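TRAP dicarboxylate transporter, DctP subunit (Chromohalobacter salexigens, PDB 4P1L) is a periplasmic protein that binds D-glucuronate in vitro and probably delivers it to a TRAP-type membrane permease for uptake into the cell. Local coordinates at residues G90-L104 against V166-I178. Numbering follows the deposited sequence.
Sequences GPMGPIVPAANVLSL and VRVMNNDLYVQMI. With BDP (beta-D-glucopyranuronic acid), chain C.
Asn171 reaches from the N-cap of helix 172-181 to the loop 90-104, joining the two lobes of this TRAP solute-binding protein beside the sugar cleft. Its CG stands anti to the backbone N (chi1 -174°), which carries the amide across to the loop. Asn171 ND2 donates to Gly90 O at 3.1 Å, with that oxygen close to the plane of the Asn171 amide. Gly93 N reaches the same oxygen from the opposite face, within a type I turn. The second bond of Asn171 ND2 goes to Asn100 OD1 at 3.0 Å, nearly in line with that C=O. The two amide planes stand 77° apart. On the helix side, Asn171 OD1 caps Leu173 N at 3.0 Å. With an alanine in place of Asn171, Leu173 N would probably lose its cap and Asn100 OD1 this donor. Leu173 lays CD1 against Asn100 O and Ser103 CB. Closer to the ligand, Pro91 CD touches the selenium of Met169, a selenomethionine, at 4.1 Å. Met169 SE also lies 3.5 Å from C6 of the glucuronate. Arg167 grips the carboxylate end-on with two nearly straight bonds, NH1 to O6A and NH2 to O6B; NH2 also donates to Met188 O. Tyr174 points its hydroxyl at the loop. Tyr174 OH lies 3.0 Å from Gly90 CA, where a side chain would clash, and shares a 2.6 Å hydrogen bond with Ser103 OG.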
# COMPACT_ATOMS: atom_id res chain seq x y z
N GLY A 90 -2.31 -3.17 3.05
CA GLY A 90 -3.24 -4.15 2.49
C GLY A 90 -2.96 -5.59 2.90
O GLY A 90 -3.83 -6.25 3.49
N PRO A 91 -1.76 -6.09 2.58
CA PRO A 91 -1.33 -7.42 3.00
C PRO A 91 -1.19 -7.55 4.49
O PRO A 91 -1.04 -8.68 4.99
CB PRO A 91 0.03 -7.59 2.34
CG PRO A 91 0.09 -6.61 1.29
CD PRO A 91 -0.77 -5.48 1.68
N MSE A 92 -1.21 -6.43 5.21
CA MSE A 92 -1.14 -6.47 6.67
C MSE A 92 -2.51 -6.86 7.26
O MSE A 92 -2.60 -7.34 8.40
CB MSE A 92 -0.67 -5.13 7.22
CG MSE A 92 -0.28 -5.06 8.69
SE MSE A 92 1.26 -6.19 9.08
CE MSE A 92 2.57 -5.26 7.96
N GLY A 93 -3.57 -6.66 6.50
CA GLY A 93 -4.93 -6.92 6.98
C GLY A 93 -5.16 -8.33 7.48
O GLY A 93 -5.71 -8.54 8.57
N PRO A 94 -4.73 -9.33 6.72
CA PRO A 94 -4.90 -10.71 7.21
C PRO A 94 -4.09 -11.04 8.47
O PRO A 94 -4.34 -12.08 9.08
CB PRO A 94 -4.43 -11.56 6.03
CG PRO A 94 -4.76 -10.71 4.81
CD PRO A 94 -4.57 -9.27 5.25
N ILE A 95 -3.14 -10.19 8.85
CA ILE A 95 -2.25 -10.47 9.96
C ILE A 95 -2.66 -9.67 11.20
O ILE A 95 -2.58 -10.17 12.32
CB ILE A 95 -0.81 -10.17 9.55
CG1 ILE A 95 -0.45 -11.11 8.39
CG2 ILE A 95 0.14 -10.37 10.71
CD1 ILE A 95 0.55 -10.59 7.46
N VAL A 96 -3.12 -8.43 10.98
CA VAL A 96 -3.48 -7.50 12.05
C VAL A 96 -4.91 -7.02 11.82
O VAL A 96 -5.16 -6.24 10.92
CB VAL A 96 -2.59 -6.26 12.05
CG1 VAL A 96 -2.97 -5.33 13.21
CG2 VAL A 96 -1.14 -6.62 12.11
N PRO A 97 -5.86 -7.49 12.65
CA PRO A 97 -7.26 -7.19 12.35
C PRO A 97 -7.58 -5.71 12.11
O PRO A 97 -8.28 -5.41 11.13
CB PRO A 97 -7.99 -7.75 13.57
CG PRO A 97 -7.15 -8.92 13.96
CD PRO A 97 -5.71 -8.51 13.70
N ALA A 98 -7.08 -4.82 12.95
CA ALA A 98 -7.35 -3.39 12.81
C ALA A 98 -6.89 -2.83 11.48
O ALA A 98 -7.50 -1.90 10.95
CB ALA A 98 -6.68 -2.59 13.96
N ALA A 99 -5.81 -3.40 10.94
CA ALA A 99 -5.29 -2.94 9.66
C ALA A 99 -6.29 -3.13 8.53
O ALA A 99 -6.23 -2.39 7.54
CB ALA A 99 -3.94 -3.63 9.32
N ASN A 100 -7.20 -4.10 8.66
CA ASN A 100 -8.20 -4.30 7.60
C ASN A 100 -9.08 -3.08 7.37
O ASN A 100 -9.64 -2.91 6.29
CB ASN A 100 -9.11 -5.49 7.88
CG ASN A 100 -8.51 -6.79 7.44
OD1 ASN A 100 -8.10 -6.92 6.30
ND2 ASN A 100 -8.40 -7.74 8.37
N VAL A 101 -9.20 -2.22 8.38
CA VAL A 101 -10.02 -1.02 8.21
C VAL A 101 -9.52 -0.19 7.04
O VAL A 101 -10.31 0.40 6.31
CB VAL A 101 -10.03 -0.18 9.51
CG1 VAL A 101 -10.68 1.18 9.28
CG2 VAL A 101 -10.77 -0.93 10.62
N LEU A 102 -8.20 -0.18 6.84
CA LEU A 102 -7.57 0.62 5.81
C LEU A 102 -7.84 0.08 4.41
O LEU A 102 -7.63 0.78 3.43
CB LEU A 102 -6.05 0.68 6.04
CG LEU A 102 -5.66 1.29 7.36
CD1 LEU A 102 -4.12 1.13 7.57
CD2 LEU A 102 -6.11 2.74 7.49
N SER A 103 -8.30 -1.16 4.34
CA SER A 103 -8.63 -1.80 3.06
C SER A 103 -10.10 -1.71 2.74
O SER A 103 -10.55 -2.27 1.75
CB SER A 103 -8.19 -3.26 3.08
OG SER A 103 -6.78 -3.34 3.01
N LEU A 104 -10.87 -1.00 3.57
CA LEU A 104 -12.24 -0.73 3.18
C LEU A 104 -12.23 0.25 2.01
O LEU A 104 -11.62 1.33 2.11
CB LEU A 104 -13.06 -0.23 4.38
CG LEU A 104 -13.35 -1.24 5.50
CD1 LEU A 104 -13.84 -0.56 6.79
CD2 LEU A 104 -14.41 -2.28 5.03
N VAL A 166 -9.89 -9.62 -12.61
CA VAL A 166 -8.97 -8.63 -12.08
C VAL A 166 -8.14 -9.19 -10.94
O VAL A 166 -8.67 -9.74 -9.95
CB VAL A 166 -9.72 -7.38 -11.56
CG1 VAL A 166 -8.73 -6.25 -11.20
CG2 VAL A 166 -10.79 -6.88 -12.56
N ARG A 167 -6.82 -9.07 -11.09
CA ARG A 167 -5.90 -9.43 -10.02
C ARG A 167 -6.02 -8.44 -8.87
O ARG A 167 -6.16 -7.23 -9.09
CB ARG A 167 -4.46 -9.44 -10.51
CG ARG A 167 -3.46 -9.73 -9.43
CD ARG A 167 -2.91 -8.46 -8.79
NE ARG A 167 -1.93 -8.73 -7.74
CZ ARG A 167 -1.29 -7.78 -7.07
NH1 ARG A 167 -1.54 -6.49 -7.32
NH2 ARG A 167 -0.42 -8.11 -6.13
N VAL A 168 -5.98 -8.97 -7.66
CA VAL A 168 -5.92 -8.18 -6.45
C VAL A 168 -4.82 -8.73 -5.55
O VAL A 168 -4.29 -9.82 -5.79
CB VAL A 168 -7.27 -8.17 -5.69
CG1 VAL A 168 -8.31 -7.44 -6.48
CG2 VAL A 168 -7.72 -9.59 -5.34
N MSE A 169 -4.46 -7.95 -4.53
CA MSE A 169 -3.55 -8.42 -3.51
C MSE A 169 -4.31 -9.43 -2.65
O MSE A 169 -5.54 -9.58 -2.78
CB MSE A 169 -3.08 -7.24 -2.66
CG MSE A 169 -2.20 -6.27 -3.44
SE MSE A 169 -1.38 -4.89 -2.32
CE MSE A 169 -2.98 -3.91 -1.87
N ASN A 170 -3.60 -10.10 -1.75
CA ASN A 170 -4.22 -11.19 -0.98
C ASN A 170 -4.87 -10.69 0.30
O ASN A 170 -4.32 -10.81 1.39
CB ASN A 170 -3.23 -12.34 -0.69
CG ASN A 170 -3.95 -13.63 -0.26
OD1 ASN A 170 -5.12 -13.86 -0.62
ND2 ASN A 170 -3.26 -14.46 0.53
N ASN A 171 -6.04 -10.08 0.12
CA ASN A 171 -6.92 -9.70 1.20
C ASN A 171 -8.34 -9.95 0.67
O ASN A 171 -8.71 -9.47 -0.40
CB ASN A 171 -6.70 -8.24 1.56
CG ASN A 171 -7.49 -7.82 2.77
OD1 ASN A 171 -8.63 -8.24 2.99
ND2 ASN A 171 -6.87 -6.97 3.58
N ASP A 172 -9.11 -10.74 1.40
CA ASP A 172 -10.44 -11.14 0.95
C ASP A 172 -11.32 -9.92 0.66
O ASP A 172 -12.23 -9.99 -0.17
CB ASP A 172 -11.15 -11.99 2.01
CG ASP A 172 -10.56 -13.38 2.17
OD1 ASP A 172 -9.68 -13.76 1.36
OD2 ASP A 172 -11.00 -14.10 3.09
N LEU A 173 -11.07 -8.81 1.35
CA LEU A 173 -11.85 -7.60 1.12
C LEU A 173 -11.79 -7.14 -0.33
O LEU A 173 -12.78 -6.60 -0.85
CB LEU A 173 -11.39 -6.44 2.02
CG LEU A 173 -11.87 -6.49 3.46
CD1 LEU A 173 -11.26 -5.37 4.31
CD2 LEU A 173 -13.39 -6.39 3.53
N TYR A 174 -10.64 -7.34 -0.96
CA TYR A 174 -10.44 -6.95 -2.37
C TYR A 174 -11.24 -7.82 -3.34
O TYR A 174 -11.67 -7.36 -4.37
CB TYR A 174 -8.96 -6.96 -2.77
CG TYR A 174 -8.07 -6.15 -1.85
CD1 TYR A 174 -8.56 -5.01 -1.22
CD2 TYR A 174 -6.76 -6.54 -1.60
CE1 TYR A 174 -7.75 -4.26 -0.35
CE2 TYR A 174 -5.96 -5.82 -0.74
CZ TYR A 174 -6.44 -4.69 -0.11
OH TYR A 174 -5.62 -3.96 0.73
N VAL A 175 -11.38 -9.10 -3.04
CA VAL A 175 -12.24 -9.96 -3.86
C VAL A 175 -13.70 -9.51 -3.69
O VAL A 175 -14.45 -9.39 -4.67
CB VAL A 175 -12.06 -11.43 -3.47
CG1 VAL A 175 -13.04 -12.34 -4.26
CG2 VAL A 175 -10.63 -11.85 -3.69
N GLN A 176 -14.11 -9.24 -2.45
CA GLN A 176 -15.44 -8.74 -2.21
C GLN A 176 -15.63 -7.43 -2.97
O GLN A 176 -16.69 -7.21 -3.59
CB GLN A 176 -15.70 -8.57 -0.71
CG GLN A 176 -17.14 -8.66 -0.34
CD GLN A 176 -17.37 -8.50 1.14
OE1 GLN A 176 -16.43 -8.24 1.91
NE2 GLN A 176 -18.64 -8.61 1.56
N MSE A 177 -14.62 -6.57 -2.94
CA MSE A 177 -14.69 -5.29 -3.66
C MSE A 177 -14.94 -5.46 -5.17
O MSE A 177 -15.89 -4.87 -5.71
CB MSE A 177 -13.40 -4.50 -3.44
CG MSE A 177 -13.31 -3.21 -4.23
SE MSE A 177 -11.57 -2.36 -4.02
CE MSE A 177 -10.61 -3.50 -5.31
N ILE A 178 -14.12 -6.27 -5.84
CA ILE A 178 -14.31 -6.52 -7.25
C ILE A 178 -15.67 -7.18 -7.54
O ILE A 178 -16.37 -6.83 -8.51
CB ILE A 178 -13.19 -7.40 -7.82
CG1 ILE A 178 -11.83 -6.69 -7.72
CG2 ILE A 178 -13.49 -7.78 -9.29
CD1 ILE A 178 -11.73 -5.40 -8.50
C1 BDP C . 1.86 -1.28 -4.59
C2 BDP C . 2.42 -1.39 -3.17
C3 BDP C . 3.22 -2.63 -3.06
C4 BDP C . 2.32 -3.78 -3.38
C5 BDP C . 1.71 -3.64 -4.80
C6 BDP C . 0.74 -4.76 -5.15
O2 BDP C . 3.25 -0.26 -2.98
O3 BDP C . 3.61 -2.76 -1.60
O4 BDP C . 3.04 -5.03 -3.29
O5 BDP C . 1.03 -2.42 -4.88
O6A BDP C . -0.24 -4.45 -5.90
O1 BDP C . 1.07 -0.15 -4.69
O6B BDP C . 0.99 -5.93 -4.79